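PDB 2G4R: molybdopterin biosynthesis Mog protein from Mycobacterium tuberculosis, which probably takes part in molybdenum cofactor biosynthesis, binding molybdopterin. Local coordinates for residues S5-V10 / Q41-A46. Numbering follows the deposited sequence.
Sequences SARIVV and QPQVVA
Q43 O is gripped from strand 6-11 by two groups: V10 N donates a hydrogen bond of 2.7 Å to it, and V9 CA adds a weaker CA-H...O contact at 3.3 Å. V10 O is held likewise, by V45 N and by V44 CA. With the bond of Q43 N to I8 O, this is the ladder of a parallel sheet, V9 level with Q43 and V10 with V44; the strands run 29° from parallel.

Beyond Q43 the strands part: I8 N and Q41 O are 4.8 Å apart and water 2 bridges them, accepting also from the side-chain amide Q43 NE2 (2.8 Å). Proline suits position 42 because its N faces away from strand 6-11, so the missing N-H costs no rung. Glutamine suits position 43 because its amide both donates and accepts: OE1 accepts a hydrogen bond from water 1, which in turn accepts from R7 NH1 at the edge of the guanidinium. The R7 chain is extended from CG to NE, and Q43 NE2 lies 3.1 Å from R7 CD, with the amide and guanidinium planes 65° apart.

Beta-branched valine and isoleucine, at ease in extended backbone, supply the apolar contacts with the P42 ring. On the Q43 face V9 CG1 meets V45 CG2 at 3.9 Å; on the other, P42 CB touches V10 CG2 and I8 CG2.

Strand 43-45 is outermost in this chain's sheet, while 6-11 also pairs with 65-69, the parallel order of a Rossmann-like alpha/beta core. I8 packs against helix 24-34, R7 and V45 touch helix 49-60, and S38 of a second subunit packs on R7 and Q43.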
# COMPACT_ATOMS: atom_id res chain seq x y z
N SER A 5 10.48 2.87 -22.48
CA SER A 5 9.47 2.37 -21.48
C SER A 5 10.03 1.83 -20.17
O SER A 5 11.02 1.10 -20.15
CB SER A 5 8.55 1.31 -22.10
OG SER A 5 9.20 0.06 -22.23
N ALA A 6 9.39 2.18 -19.05
CA ALA A 6 9.96 1.82 -17.75
C ALA A 6 8.90 1.67 -16.68
O ALA A 6 7.76 2.17 -16.84
CB ALA A 6 11.05 2.89 -17.32
N ARG A 7 9.27 0.94 -15.62
CA ARG A 7 8.59 0.98 -14.36
C ARG A 7 9.52 1.23 -13.17
O ARG A 7 10.69 0.86 -13.19
CB ARG A 7 7.87 -0.31 -14.14
CG ARG A 7 6.74 -0.47 -15.12
CD ARG A 7 5.83 -1.57 -14.77
NE ARG A 7 4.71 -1.71 -15.71
CZ ARG A 7 3.83 -2.71 -15.65
NH1 ARG A 7 3.89 -3.62 -14.68
NH2 ARG A 7 2.87 -2.79 -16.58
N ILE A 8 8.91 1.72 -12.10
CA ILE A 8 9.52 2.05 -10.84
C ILE A 8 8.81 1.28 -9.75
O ILE A 8 7.59 1.34 -9.59
CB ILE A 8 9.37 3.55 -10.51
CG1 ILE A 8 10.00 4.41 -11.60
CG2 ILE A 8 10.06 3.90 -9.19
CD1 ILE A 8 9.62 5.90 -11.44
N VAL A 9 9.60 0.56 -8.98
CA VAL A 9 9.07 -0.21 -7.89
C VAL A 9 9.82 0.23 -6.65
O VAL A 9 11.02 0.00 -6.50
CB VAL A 9 9.27 -1.70 -8.18
CG1 VAL A 9 8.82 -2.53 -7.00
CG2 VAL A 9 8.57 -2.08 -9.53
N VAL A 10 9.09 0.87 -5.77
CA VAL A 10 9.62 1.28 -4.47
C VAL A 10 9.16 0.24 -3.46
O VAL A 10 7.95 -0.03 -3.33
CB VAL A 10 9.08 2.67 -4.10
CG1 VAL A 10 9.65 3.11 -2.75
CG2 VAL A 10 9.40 3.68 -5.18
N GLN A 41 4.95 6.52 -12.98
CA GLN A 41 4.60 6.75 -11.60
C GLN A 41 5.11 5.60 -10.74
O GLN A 41 5.02 4.45 -11.14
CB GLN A 41 3.08 6.89 -11.46
CG GLN A 41 2.42 7.82 -12.57
CD GLN A 41 3.12 9.17 -12.73
OE1 GLN A 41 3.10 9.80 -13.81
NE2 GLN A 41 3.73 9.63 -11.65
N PRO A 42 5.68 5.91 -9.56
CA PRO A 42 6.12 4.79 -8.69
C PRO A 42 5.02 3.80 -8.29
O PRO A 42 3.92 4.23 -7.93
CB PRO A 42 6.62 5.50 -7.43
CG PRO A 42 6.92 6.92 -7.84
CD PRO A 42 6.02 7.23 -9.00
N GLN A 43 5.33 2.50 -8.32
CA GLN A 43 4.53 1.46 -7.61
C GLN A 43 5.22 1.17 -6.30
O GLN A 43 6.39 0.78 -6.27
CB GLN A 43 4.45 0.13 -8.37
CG GLN A 43 4.34 0.37 -9.84
CD GLN A 43 4.61 -0.82 -10.74
OE1 GLN A 43 4.43 -2.02 -10.38
NE2 GLN A 43 4.98 -0.48 -11.97
N VAL A 44 4.50 1.33 -5.22
CA VAL A 44 5.06 1.14 -3.93
C VAL A 44 4.49 -0.16 -3.45
O VAL A 44 3.27 -0.37 -3.50
CB VAL A 44 4.73 2.29 -2.97
CG1 VAL A 44 5.48 2.08 -1.65
CG2 VAL A 44 5.11 3.64 -3.57
N VAL A 45 5.38 -1.06 -3.05
CA VAL A 45 4.98 -2.41 -2.63
C VAL A 45 5.72 -2.82 -1.35
O VAL A 45 6.78 -2.26 -1.02
CB VAL A 45 5.22 -3.51 -3.73
CG1 VAL A 45 4.56 -3.17 -5.01
CG2 VAL A 45 6.75 -3.75 -3.98
N ALA A 46 5.15 -3.79 -0.62
CA ALA A 46 5.79 -4.32 0.59
C ALA A 46 6.98 -5.20 0.25
O ALA A 46 7.11 -5.70 -0.90
CB ALA A 46 4.79 -5.11 1.45
O HOH W 1 4.78 -4.06 -12.21
O HOH W 2 6.05 2.09 -12.45